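Local coordinates for uncharacterized protein (PDB 4ECO), which is of unknown function but folds as a leucine-rich repeat solenoid, a scaffold that probably serves to bind other proteins, at residues S410-G415 with S441-S446; S437-N442 with S461-G466; L489-D494 with Y514-D519; Y606-I611 with R627-L632. All coordinates share one frame; numbering follows the deposited sequence.

Interactions 1, 2 and 3 follow one another along the leucine-rich repeat solenoid, whereas interaction 4 lies near its C-terminal end, about 31 Å from interaction 3 between centres. Interactions 2 and 3 are buried pairings of parallel strands, and they share a seam, since strands 461-463 and 492-494 are neighbours. Interaction 1 pairs the loops that follow strands 404-408 and 435-439 and shares Ser441 and Asn442 with interaction 2; buried asparagines grip backbone there, while its Tyr411 end is exposed. Interactions 2 and 3 combine strand hydrogen bonds with aliphatic packing and rows of polar side chains. Interaction 4, small but buried, has no hydrogen bond between its segments and relies on a cystine and a few apolar contacts.

Interaction 1 of 4, residues S410-G415 with S441-S446; sequences SYNEIG and SNNQIS
OD1 of Asn443 accepts a hydrogen bond from the backbone N of Ile414 at 2.9 Å, in a fairly straight line. The same oxygen sits among the CB atoms of Asn412 and Ile414, while ND2 donates back to Phe409 O. This is the asparagine ladder of leucine-rich repeats, in which each amide turns inward after its strand and fastens the loop of the preceding repeat; Asn412 does likewise toward Leu389. An alanine in place of Asn443 would probably leave Ile414 N without its acceptor, take one donor from Phe409 O and weaken the hold there. Backbone bonds from Tyr411 N to Ser441 O, Asn412 N to Asn442 O and Gln444 N to Ile414 O also join the loops, and CG2 of Ile414 lies alongside CG1 of Ile445 at 4.0 Å. At the outer end, Asn442 and Tyr411 both hold CG anti to the carbonyl carbon (chi1 -83° and -79°), which lays the amide nearly parallel to the ring, 15° between planes: CB sits 3.7 Å from the centroid, almost on the ring normal, and ND2 lies near CZ and CE2. His386 also stacks with Tyr411. The contact is therefore mainly amide and peptide chemistry, satisfied from repeat to repeat.

Interaction 2 of 4, residues S437-N442 with S461-G466; sequences SINLSN and SINLMG
The amides of Asn439 and Asn463 run alongside each other in the same direction, with planes only 9° apart; OD1 of Asn439 stands 3.9 Å from CB of Asn463. At the rim of the Asn439 amide, OD1 takes two donors from Ser441, its backbone N at 3.1 Å and its OG, both in the carbonyl plane. Asn463 OD1 likewise accepts a hydrogen bond from Met465 N, so each repeat closes an Asx turn where its strand gives way to loop. These are successive parallel strands of a leucine-rich repeat solenoid, joined in exact register. Both amides carry CG anti to the backbone N (chi1 -173° in Asn439), which lays them along the strand ends toward the turn, and their ND2 groups reach Asp157. An alanine at Asn439 would probably leave Ser441 N and OG without their shared acceptor and let the turn loosen. On the opposite face of the strands, CG2 of Ile438 meets CG1 of Ile462 at 3.6 Å; just beyond the strand ends, CB of Leu440 packs on CD2 of Leu464 at 4.0 Å. Helix 451-454 covers this layer, with Leu452 against Ile438 and Leu440, and Phe453 against Ile462. Between the strands, Asn463 N donates to Ile438 O at 2.9 Å and Leu440 N to Asn463 O. On the asparagine face, the row begins with two serines whose hydroxyls are turned differently, anti to the backbone N in Ser437 and between N and the carbonyl carbon in Ser461, and their OG atoms share a hydrogen bond of 2.8 Å.

Interaction 3 of 4, residues L489-D494 with Y514-D519; sequences LLTSID and YLVGID
Ile493 and Leu515 stand roughly perpendicular to each other in the interior of the repeat, CD1 against CD1 at 3.9 Å. Ile493 has CG1 beside its backbone N (chi1 -46°), and this swings the CG1-CD1 arm back along the strand to Leu515 while CB faces CG1 of Ile518 at 4.2 Å. The acidic pair on the other face is arranged quite differently. Asp494 and Asp519 run alongside each other with carboxylate planes 8° apart, and OD1 of Asp494 is 4.9 Å from OD2 of Asp519. Such a parallel pair of like charges would probably be unfavourable alone, but Asp494 OD1 forms a salt bridge with Arg496, Asp519 OD1 accepts from Ser521, and Ser159 hydrogen-bonds to the second oxygen of each, which probably offsets the repulsion. At the start of the strands, Thr491 sets CB 4.0 Å from CG2 of Val516, while its OG1 donates to Ser460 O. Thr491 O holds two successive amides, Val516 N at 2.8 Å and Gly517 N at 3.0 Å, so the incoming chain is pinned just before the parallel ladder of Ile493 N to Gly517 O and Asp519 N to Ile493 O. A water bridges Leu490 O and Tyr514 N where the segments diverge. In the solenoid, strand 492-494 pairs on its other edge with strand 461-463, strand 517-519 with strand 540-542, and helix 160-168 packs over the aspartate face through Ile162 and Ile166.

Interaction 4 of 4, residues Y606-I611 with R627-L632; sequences YVCPYI and RGCDAL
Cys608, in the short helix 608-612, and Cys629 direct their sulfurs at each other and form a disulfide. SG is anti to the backbone N in both residues (chi1 -178° in Cys608 and -165° in Cys629), and both CB atoms are directed at the opposite segment across a CA-CA separation of 5.4 Å. The SG atoms of Cys608 and Cys629 are modelled 2.7 Å apart, longer than a covalent disulfide, so the bond's exact geometry is doubtful at this resolution. CB of Cys608 also rests 3.6 Å from Gly628 O. One helical turn on, Ile611 packs beside the bridge. Its CG1 lies beside the backbone N (chi1 -75°), which brings CD1 to 4.4 Å from SG of Cys629, while CG2, anti to that N, meets CD2 of Leu632 at 4.0 Å, the two side chains lying nearly square to one another. The carbonyl of Leu632 is held by the hydroxyl of Tyr620. No hydrogen bond joins the two segments. The hold is thus sulfur and aliphatic carbon: a crosslink between the short helix and the C-terminal tail after strand 625-627, consistent with the disulfide-stabilised caps that end many leucine-rich repeat domains.

Interaction 1 of 4, residues S410-G415 with S441-S446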
loop_
_atom_site.group_PDB
_atom_site.type_symbol
_atom_site.label_atom_id
_atom_site.label_comp_id
_atom_site.label_asym_id
_atom_site.label_seq_id
_atom_site.Cartn_x
_atom_site.Cartn_y
_atom_site.Cartn_z
ATOM N N SER A 410 7.286 -2.909 -11.220
ATOM C CA SER A 410 8.253 -1.845 -11.535
ATOM C C SER A 410 9.498 -1.889 -10.609
ATOM O O SER A 410 9.436 -2.386 -9.480
ATOM C CB SER A 410 7.608 -0.458 -11.502
ATOM O OG SER A 410 7.338 0.054 -10.211
ATOM N N TYR A 411 10.634 -1.398 -11.133
ATOM C CA TYR A 411 11.905 -1.333 -10.443
ATOM C C TYR A 411 12.350 -2.700 -10.013
ATOM O O TYR A 411 12.451 -2.994 -8.827
ATOM C CB TYR A 411 11.835 -0.403 -9.258
ATOM C CG TYR A 411 11.942 1.051 -9.621
ATOM C CD1 TYR A 411 13.187 1.660 -9.771
ATOM C CD2 TYR A 411 10.799 1.847 -9.741
ATOM C CE1 TYR A 411 13.293 3.020 -10.062
ATOM C CE2 TYR A 411 10.894 3.216 -9.992
ATOM C CZ TYR A 411 12.144 3.795 -10.158
ATOM O OH TYR A 411 12.269 5.138 -10.388
ATOM N N ASN A 412 12.590 -3.548 -10.998
ATOM C CA ASN A 412 13.097 -4.903 -10.830
ATOM C C ASN A 412 14.184 -5.109 -11.874
ATOM O O ASN A 412 14.712 -4.125 -12.411
ATOM C CB ASN A 412 11.968 -5.951 -10.906
ATOM C CG ASN A 412 11.303 -6.230 -9.573
ATOM O OD1 ASN A 412 11.933 -6.719 -8.634
ATOM N ND2 ASN A 412 10.015 -5.931 -9.460
ATOM N N GLU A 413 14.560 -6.368 -12.120
ATOM C CA GLU A 413 15.602 -6.727 -13.074
ATOM C C GLU A 413 15.048 -7.733 -14.081
ATOM O O GLU A 413 15.765 -8.638 -14.521
ATOM C CB GLU A 413 16.821 -7.268 -12.323
ATOM C CG GLU A 413 17.694 -6.141 -11.829
ATOM C CD GLU A 413 18.429 -6.387 -10.531
ATOM O OE1 GLU A 413 19.195 -7.374 -10.444
ATOM O OE2 GLU A 413 18.274 -5.547 -9.614
ATOM N N ILE A 414 13.755 -7.571 -14.446
ATOM C CA ILE A 414 13.051 -8.466 -15.382
ATOM C C ILE A 414 13.645 -8.267 -16.773
ATOM O O ILE A 414 13.801 -7.131 -17.207
ATOM C CB ILE A 414 11.517 -8.240 -15.325
ATOM C CG1 ILE A 414 10.985 -8.611 -13.897
ATOM C CG2 ILE A 414 10.784 -9.005 -16.428
ATOM C CD1 ILE A 414 9.664 -8.046 -13.531
ATOM N N GLY A 415 14.044 -9.378 -17.399
ATOM C CA GLY A 415 14.671 -9.418 -18.721
ATOM C C GLY A 415 16.189 -9.268 -18.686
ATOM O O GLY A 415 16.845 -9.233 -19.737
ATOM N N SER A 441 7.397 -0.981 -15.682
ATOM C CA SER A 441 8.329 0.143 -15.875
ATOM C C SER A 441 9.610 -0.054 -15.032
ATOM O O SER A 441 9.599 -0.817 -14.071
ATOM C CB SER A 441 7.666 1.492 -15.558
ATOM O OG SER A 441 7.159 1.571 -14.237
ATOM N N ASN A 442 10.709 0.599 -15.415
ATOM C CA ASN A 442 12.032 0.515 -14.769
ATOM C C ASN A 442 12.480 -0.944 -14.547
ATOM O O ASN A 442 12.628 -1.403 -13.415
ATOM C CB ASN A 442 12.088 1.299 -13.458
ATOM C CG ASN A 442 12.359 2.750 -13.680
ATOM O OD1 ASN A 442 13.474 3.127 -14.064
ATOM N ND2 ASN A 442 11.329 3.587 -13.478
ATOM N N ASN A 443 12.719 -1.650 -15.648
ATOM C CA ASN A 443 13.226 -3.023 -15.643
ATOM C C ASN A 443 14.324 -3.138 -16.718
ATOM O O ASN A 443 14.886 -2.115 -17.127
ATOM C CB ASN A 443 12.079 -4.032 -15.866
ATOM C CG ASN A 443 11.458 -4.530 -14.596
ATOM O OD1 ASN A 443 12.022 -5.359 -13.904
ATOM N ND2 ASN A 443 10.269 -4.070 -14.273
ATOM N N GLN A 444 14.627 -4.355 -17.186
ATOM C CA GLN A 444 15.649 -4.541 -18.199
ATOM C C GLN A 444 15.095 -5.368 -19.361
ATOM O O GLN A 444 15.827 -6.165 -19.969
ATOM C CB GLN A 444 16.871 -5.195 -17.575
ATOM C CG GLN A 444 17.687 -4.231 -16.733
ATOM C CD GLN A 444 18.866 -4.919 -16.122
ATOM O OE1 GLN A 444 18.999 -5.006 -14.902
ATOM N NE2 GLN A 444 19.727 -5.471 -16.959
ATOM N N ILE A 445 13.801 -5.131 -19.701
ATOM C CA ILE A 445 13.078 -5.846 -20.752
ATOM C C ILE A 445 13.587 -5.408 -22.143
ATOM O O ILE A 445 13.394 -4.251 -22.524
ATOM C CB ILE A 445 11.537 -5.629 -20.582
ATOM C CG1 ILE A 445 11.034 -6.252 -19.267
ATOM C CG2 ILE A 445 10.732 -6.168 -21.801
ATOM C CD1 ILE A 445 9.650 -5.749 -18.815
ATOM N N SER A 446 14.193 -6.347 -22.906
ATOM C CA SER A 446 14.715 -6.097 -24.279
ATOM C C SER A 446 13.874 -6.771 -25.377
ATOM O O SER A 446 14.042 -6.461 -26.560
ATOM C CB SER A 446 16.154 -6.580 -24.412
ATOM O OG SER A 446 16.320 -7.861 -23.833
#

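Interaction 2 of 4, residues S437-N442 with S461-G466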
loop_
_atom_site.group_PDB
_atom_site.type_symbol
_atom_site.label_atom_id
_atom_site.label_comp_id
_atom_site.label_asym_id
_atom_site.label_seq_id
_atom_site.Cartn_x
_atom_site.Cartn_y
_atom_site.Cartn_z
ATOM N N SER A 437 -4.279 -4.138 -15.395
ATOM C CA SER A 437 -3.103 -3.295 -15.617
ATOM C C SER A 437 -1.805 -3.934 -15.104
ATOM O O SER A 437 -1.765 -4.454 -13.993
ATOM C CB SER A 437 -3.292 -1.932 -14.949
ATOM O OG SER A 437 -2.261 -1.007 -15.261
ATOM N N ILE A 438 -0.735 -3.863 -15.904
ATOM C CA ILE A 438 0.550 -4.414 -15.482
ATOM C C ILE A 438 1.589 -3.286 -15.570
ATOM O O ILE A 438 1.685 -2.573 -16.569
ATOM C CB ILE A 438 0.984 -5.733 -16.232
ATOM C CG1 ILE A 438 2.247 -6.344 -15.601
ATOM C CG2 ILE A 438 1.105 -5.570 -17.736
ATOM C CD1 ILE A 438 2.440 -7.778 -15.840
ATOM N N ASN A 439 2.309 -3.092 -14.475
ATOM C CA ASN A 439 3.341 -2.072 -14.405
ATOM C C ASN A 439 4.674 -2.770 -14.444
ATOM O O ASN A 439 5.093 -3.360 -13.449
ATOM C CB ASN A 439 3.183 -1.194 -13.157
ATOM C CG ASN A 439 4.132 -0.013 -13.119
ATOM O OD1 ASN A 439 5.138 0.069 -13.838
ATOM N ND2 ASN A 439 3.831 0.935 -12.257
ATOM N N LEU A 440 5.309 -2.741 -15.607
ATOM C CA LEU A 440 6.623 -3.341 -15.829
ATOM C C LEU A 440 7.682 -2.247 -16.094
ATOM O O LEU A 440 8.743 -2.547 -16.653
ATOM C CB LEU A 440 6.561 -4.340 -16.990
ATOM C CG LEU A 440 5.892 -5.668 -16.685
ATOM C CD1 LEU A 440 5.532 -6.376 -17.961
ATOM C CD2 LEU A 440 6.778 -6.527 -15.820
ATOM N N SER A 441 7.397 -0.981 -15.682
ATOM C CA SER A 441 8.329 0.143 -15.875
ATOM C C SER A 441 9.610 -0.054 -15.032
ATOM O O SER A 441 9.599 -0.817 -14.071
ATOM C CB SER A 441 7.666 1.492 -15.558
ATOM O OG SER A 441 7.159 1.571 -14.237
ATOM N N ASN A 442 10.709 0.599 -15.415
ATOM C CA ASN A 442 12.032 0.515 -14.769
ATOM C C ASN A 442 12.480 -0.944 -14.547
ATOM O O ASN A 442 12.628 -1.403 -13.415
ATOM C CB ASN A 442 12.088 1.299 -13.458
ATOM C CG ASN A 442 12.359 2.750 -13.680
ATOM O OD1 ASN A 442 13.474 3.127 -14.064
ATOM N ND2 ASN A 442 11.329 3.587 -13.478
ATOM N N SER A 461 -4.274 -2.014 -19.961
ATOM C CA SER A 461 -3.141 -1.085 -19.927
ATOM C C SER A 461 -1.843 -1.786 -19.522
ATOM O O SER A 461 -1.847 -2.682 -18.665
ATOM C CB SER A 461 -3.408 0.070 -18.973
ATOM O OG SER A 461 -3.517 -0.380 -17.639
ATOM N N ILE A 462 -0.731 -1.362 -20.146
ATOM C CA ILE A 462 0.597 -1.888 -19.887
ATOM C C ILE A 462 1.601 -0.730 -19.771
ATOM O O ILE A 462 1.589 0.208 -20.566
ATOM C CB ILE A 462 1.016 -2.918 -20.960
ATOM C CG1 ILE A 462 2.305 -3.671 -20.565
ATOM C CG2 ILE A 462 1.088 -2.319 -22.386
ATOM C CD1 ILE A 462 2.565 -4.959 -21.320
ATOM N N ASN A 463 2.491 -0.824 -18.784
ATOM C CA ASN A 463 3.527 0.176 -18.613
ATOM C C ASN A 463 4.843 -0.487 -18.825
ATOM O O ASN A 463 5.212 -1.360 -18.061
ATOM C CB ASN A 463 3.440 0.824 -17.239
ATOM C CG ASN A 463 4.114 2.159 -17.181
ATOM O OD1 ASN A 463 5.057 2.496 -17.951
ATOM N ND2 ASN A 463 3.639 2.935 -16.237
ATOM N N LEU A 464 5.516 -0.152 -19.907
ATOM C CA LEU A 464 6.815 -0.740 -20.257
ATOM C C LEU A 464 7.882 0.351 -20.302
ATOM O O LEU A 464 8.968 0.141 -20.823
ATOM C CB LEU A 464 6.710 -1.489 -21.585
ATOM C CG LEU A 464 6.197 -2.899 -21.456
ATOM C CD1 LEU A 464 5.671 -3.411 -22.780
ATOM C CD2 LEU A 464 7.272 -3.810 -20.917
HETATM N N MSE A 465 7.562 1.512 -19.698
HETATM C CA MSE A 465 8.466 2.653 -19.646
HETATM C C MSE A 465 9.770 2.283 -18.911
HETATM O O MSE A 465 9.737 1.614 -17.868
HETATM C CB MSE A 465 7.776 3.877 -18.970
HETATM C CG MSE A 465 8.740 5.059 -18.639
HETATM SE SE MSE A 465 9.706 4.880 -16.898
HETATM C CE MSE A 465 8.217 5.380 -15.772
ATOM N N GLY A 466 10.885 2.805 -19.416
ATOM C CA GLY A 466 12.177 2.609 -18.770
ATOM C C GLY A 466 12.678 1.195 -18.878
ATOM O O GLY A 466 12.929 0.552 -17.864
#

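Interaction 3 of 4, residues L489-D494 with Y514-D519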
loop_
_atom_site.group_PDB
_atom_site.type_symbol
_atom_site.label_atom_id
_atom_site.label_comp_id
_atom_site.label_asym_id
_atom_site.label_seq_id
_atom_site.Cartn_x
_atom_site.Cartn_y
_atom_site.Cartn_z
ATOM N N LEU A 489 -8.916 -5.512 -25.736
ATOM C CA LEU A 489 -9.056 -4.772 -24.473
ATOM C C LEU A 489 -7.964 -3.731 -24.228
ATOM O O LEU A 489 -8.187 -2.826 -23.433
ATOM C CB LEU A 489 -9.038 -5.736 -23.273
ATOM C CG LEU A 489 -10.173 -6.750 -23.152
ATOM C CD1 LEU A 489 -9.832 -7.791 -22.137
ATOM C CD2 LEU A 489 -11.477 -6.073 -22.758
ATOM N N LEU A 490 -6.778 -3.878 -24.844
ATOM C CA LEU A 490 -5.631 -2.992 -24.622
ATOM C C LEU A 490 -5.908 -1.582 -25.142
ATOM O O LEU A 490 -5.918 -1.353 -26.359
ATOM C CB LEU A 490 -4.361 -3.575 -25.282
ATOM C CG LEU A 490 -3.029 -2.941 -24.862
ATOM C CD1 LEU A 490 -2.723 -3.230 -23.386
ATOM C CD2 LEU A 490 -1.910 -3.444 -25.738
ATOM N N THR A 491 -6.108 -0.641 -24.214
ATOM C CA THR A 491 -6.417 0.753 -24.545
ATOM C C THR A 491 -5.281 1.736 -24.123
ATOM O O THR A 491 -5.307 2.883 -24.563
ATOM C CB THR A 491 -7.763 1.167 -23.919
ATOM O OG1 THR A 491 -7.688 1.035 -22.495
ATOM C CG2 THR A 491 -8.943 0.346 -24.474
ATOM N N SER A 492 -4.285 1.297 -23.318
ATOM C CA SER A 492 -3.181 2.180 -22.893
ATOM C C SER A 492 -1.836 1.469 -22.994
ATOM O O SER A 492 -1.683 0.368 -22.483
ATOM C CB SER A 492 -3.386 2.707 -21.471
ATOM O OG SER A 492 -4.560 3.495 -21.345
ATOM N N ILE A 493 -0.870 2.092 -23.693
ATOM C CA ILE A 493 0.474 1.561 -23.867
ATOM C C ILE A 493 1.505 2.659 -23.555
ATOM O O ILE A 493 1.580 3.654 -24.274
ATOM C CB ILE A 493 0.695 0.959 -25.278
ATOM C CG1 ILE A 493 -0.490 0.038 -25.729
ATOM C CG2 ILE A 493 2.033 0.220 -25.327
ATOM C CD1 ILE A 493 -0.374 -0.515 -27.161
ATOM N N ASP A 494 2.288 2.472 -22.470
ATOM C CA ASP A 494 3.371 3.368 -22.072
ATOM C C ASP A 494 4.685 2.726 -22.424
ATOM O O ASP A 494 5.025 1.664 -21.896
ATOM C CB ASP A 494 3.314 3.707 -20.588
ATOM C CG ASP A 494 3.921 5.052 -20.237
ATOM O OD1 ASP A 494 4.775 5.535 -21.002
ATOM O OD2 ASP A 494 3.565 5.604 -19.171
ATOM N N TYR A 514 -9.409 -0.636 -30.050
ATOM C CA TYR A 514 -9.903 0.295 -29.051
ATOM C C TYR A 514 -8.782 1.091 -28.345
ATOM O O TYR A 514 -9.049 1.697 -27.303
ATOM C CB TYR A 514 -10.742 -0.474 -28.020
ATOM C CG TYR A 514 -11.931 -1.138 -28.666
ATOM C CD1 TYR A 514 -13.010 -0.387 -29.123
ATOM C CD2 TYR A 514 -11.955 -2.509 -28.879
ATOM C CE1 TYR A 514 -14.095 -0.991 -29.752
ATOM C CE2 TYR A 514 -13.030 -3.123 -29.510
ATOM C CZ TYR A 514 -14.103 -2.363 -29.943
ATOM O OH TYR A 514 -15.163 -2.969 -30.583
ATOM N N LEU A 515 -7.573 1.178 -28.957
ATOM C CA LEU A 515 -6.458 1.924 -28.383
ATOM C C LEU A 515 -6.868 3.382 -28.081
ATOM O O LEU A 515 -7.495 4.016 -28.923
ATOM C CB LEU A 515 -5.246 1.890 -29.320
ATOM C CG LEU A 515 -3.959 2.544 -28.765
ATOM C CD1 LEU A 515 -3.441 1.807 -27.550
ATOM C CD2 LEU A 515 -2.896 2.666 -29.847
ATOM N N VAL A 516 -6.546 3.888 -26.869
ATOM C CA VAL A 516 -6.935 5.244 -26.471
ATOM C C VAL A 516 -5.671 6.122 -26.329
ATOM O O VAL A 516 -5.638 7.249 -26.833
ATOM C CB VAL A 516 -7.806 5.218 -25.178
ATOM C CG1 VAL A 516 -7.964 6.596 -24.565
ATOM C CG2 VAL A 516 -9.181 4.630 -25.466
ATOM N N GLY A 517 -4.651 5.592 -25.662
ATOM C CA GLY A 517 -3.411 6.313 -25.419
ATOM C C GLY A 517 -2.159 5.506 -25.634
ATOM O O GLY A 517 -2.072 4.343 -25.252
ATOM N N ILE A 518 -1.190 6.135 -26.261
ATOM C CA ILE A 518 0.115 5.558 -26.487
ATOM C C ILE A 518 1.176 6.664 -26.278
ATOM O O ILE A 518 1.048 7.780 -26.803
ATOM C CB ILE A 518 0.229 4.839 -27.857
ATOM C CG1 ILE A 518 1.586 4.090 -27.990
ATOM C CG2 ILE A 518 -0.083 5.750 -29.041
ATOM C CD1 ILE A 518 1.571 2.924 -28.961
ATOM N N ASP A 519 2.197 6.352 -25.455
ATOM C CA ASP A 519 3.268 7.304 -25.233
ATOM C C ASP A 519 4.604 6.685 -25.610
ATOM O O ASP A 519 5.070 5.766 -24.974
ATOM C CB ASP A 519 3.291 7.835 -23.810
ATOM C CG ASP A 519 3.975 9.190 -23.680
ATOM O OD1 ASP A 519 4.885 9.479 -24.493
ATOM O OD2 ASP A 519 3.611 9.951 -22.751
HETATM O O HOH W 1 -7.526 -2.520 -28.441
#

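Interaction 4 of 4, residues Y606-I611 with R627-L632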
loop_
_atom_site.group_PDB
_atom_site.type_symbol
_atom_site.label_atom_id
_atom_site.label_comp_id
_atom_site.label_asym_id
_atom_site.label_seq_id
_atom_site.Cartn_x
_atom_site.Cartn_y
_atom_site.Cartn_z
ATOM N N TYR A 606 -6.720 27.566 -38.300
ATOM C CA TYR A 606 -7.991 27.025 -37.830
ATOM C C TYR A 606 -8.094 26.978 -36.320
ATOM O O TYR A 606 -9.211 27.057 -35.785
ATOM C CB TYR A 606 -8.213 25.601 -38.390
ATOM C CG TYR A 606 -8.385 25.487 -39.896
ATOM C CD1 TYR A 606 -8.838 26.566 -40.654
ATOM C CD2 TYR A 606 -8.199 24.271 -40.545
ATOM C CE1 TYR A 606 -9.028 26.453 -42.031
ATOM C CE2 TYR A 606 -8.417 24.140 -41.919
ATOM C CZ TYR A 606 -8.829 25.234 -42.658
ATOM O OH TYR A 606 -9.000 25.098 -44.019
ATOM N N VAL A 607 -6.958 26.834 -35.631
ATOM C CA VAL A 607 -6.954 26.717 -34.169
ATOM C C VAL A 607 -6.830 28.108 -33.512
ATOM O O VAL A 607 -7.115 28.230 -32.322
ATOM C CB VAL A 607 -5.867 25.734 -33.649
ATOM C CG1 VAL A 607 -6.089 24.334 -34.215
ATOM C CG2 VAL A 607 -4.458 26.221 -33.952
ATOM N N CYS A 608 -6.443 29.148 -34.288
ATOM C CA CYS A 608 -6.247 30.497 -33.780
ATOM C C CYS A 608 -7.495 31.026 -33.025
ATOM O O CYS A 608 -7.345 31.384 -31.860
ATOM C CB CYS A 608 -5.841 31.441 -34.902
ATOM S SG CYS A 608 -5.508 33.131 -34.347
ATOM N N PRO A 609 -8.731 31.075 -33.595
ATOM C CA PRO A 609 -9.863 31.607 -32.812
ATOM C C PRO A 609 -10.114 30.831 -31.525
ATOM O O PRO A 609 -10.644 31.402 -30.581
ATOM C CB PRO A 609 -11.050 31.487 -33.762
ATOM C CG PRO A 609 -10.619 30.586 -34.835
ATOM C CD PRO A 609 -9.160 30.758 -34.977
ATOM N N TYR A 610 -9.692 29.554 -31.472
ATOM C CA TYR A 610 -9.800 28.710 -30.287
ATOM C C TYR A 610 -8.752 29.103 -29.256
ATOM O O TYR A 610 -8.997 29.015 -28.048
ATOM C CB TYR A 610 -9.648 27.242 -30.672
ATOM C CG TYR A 610 -10.884 26.670 -31.336
ATOM C CD1 TYR A 610 -11.082 26.784 -32.722
ATOM C CD2 TYR A 610 -11.874 26.036 -30.586
ATOM C CE1 TYR A 610 -12.230 26.272 -33.336
ATOM C CE2 TYR A 610 -13.012 25.503 -31.194
ATOM C CZ TYR A 610 -13.171 25.602 -32.569
ATOM O OH TYR A 610 -14.275 25.045 -33.143
ATOM N N ILE A 611 -7.578 29.536 -29.734
ATOM C CA ILE A 611 -6.474 29.984 -28.894
ATOM C C ILE A 611 -6.925 31.282 -28.193
ATOM O O ILE A 611 -6.978 31.317 -26.957
ATOM C CB ILE A 611 -5.177 30.138 -29.751
ATOM C CG1 ILE A 611 -4.591 28.741 -30.083
ATOM C CG2 ILE A 611 -4.124 31.016 -29.053
ATOM C CD1 ILE A 611 -3.511 28.688 -31.152
ATOM N N ARG A 627 2.384 29.961 -38.775
ATOM C CA ARG A 627 1.562 30.808 -39.631
ATOM C C ARG A 627 0.093 30.769 -39.188
ATOM O O ARG A 627 -0.352 29.798 -38.574
ATOM C CB ARG A 627 1.691 30.381 -41.117
ATOM C CG ARG A 627 3.058 30.688 -41.761
ATOM C CD ARG A 627 3.785 29.450 -42.277
ATOM N NE ARG A 627 5.120 29.774 -42.798
ATOM C CZ ARG A 627 5.416 29.972 -44.083
ATOM N NH1 ARG A 627 4.476 29.861 -45.015
ATOM N NH2 ARG A 627 6.658 30.267 -44.447
ATOM N N GLY A 628 -0.628 31.838 -39.500
ATOM C CA GLY A 628 -2.063 31.951 -39.266
ATOM C C GLY A 628 -2.576 32.410 -37.920
ATOM O O GLY A 628 -3.788 32.345 -37.686
ATOM N N CYS A 629 -1.688 32.874 -37.027
ATOM C CA CYS A 629 -2.119 33.325 -35.707
ATOM C C CYS A 629 -1.207 34.442 -35.204
ATOM O O CYS A 629 -0.137 34.174 -34.646
ATOM C CB CYS A 629 -2.175 32.166 -34.721
ATOM S SG CYS A 629 -3.094 32.542 -33.207
ATOM N N ASP A 630 -1.641 35.706 -35.422
ATOM C CA ASP A 630 -0.883 36.893 -35.038
ATOM C C ASP A 630 -0.810 37.023 -33.521
ATOM O O ASP A 630 0.231 37.445 -32.986
ATOM C CB ASP A 630 -1.514 38.143 -35.655
ATOM C CG ASP A 630 -1.507 38.171 -37.177
ATOM O OD1 ASP A 630 -0.444 37.883 -37.776
ATOM O OD2 ASP A 630 -2.534 38.579 -37.766
ATOM N N ALA A 631 -1.900 36.591 -32.839
ATOM C CA ALA A 631 -2.098 36.636 -31.391
ATOM C C ALA A 631 -1.020 35.861 -30.611
ATOM O O ALA A 631 -0.978 35.966 -29.374
ATOM C CB ALA A 631 -3.469 36.077 -31.049
ATOM N N LEU A 632 -0.159 35.085 -31.321
ATOM C CA LEU A 632 0.882 34.272 -30.691
ATOM C C LEU A 632 2.199 35.033 -30.532
ATOM O O LEU A 632 3.103 34.514 -29.878
ATOM C CB LEU A 632 1.118 32.972 -31.480
ATOM C CG LEU A 632 0.015 31.913 -31.394
ATOM C CD1 LEU A 632 0.351 30.731 -32.256
ATOM C CD2 LEU A 632 -0.247 31.470 -29.973
#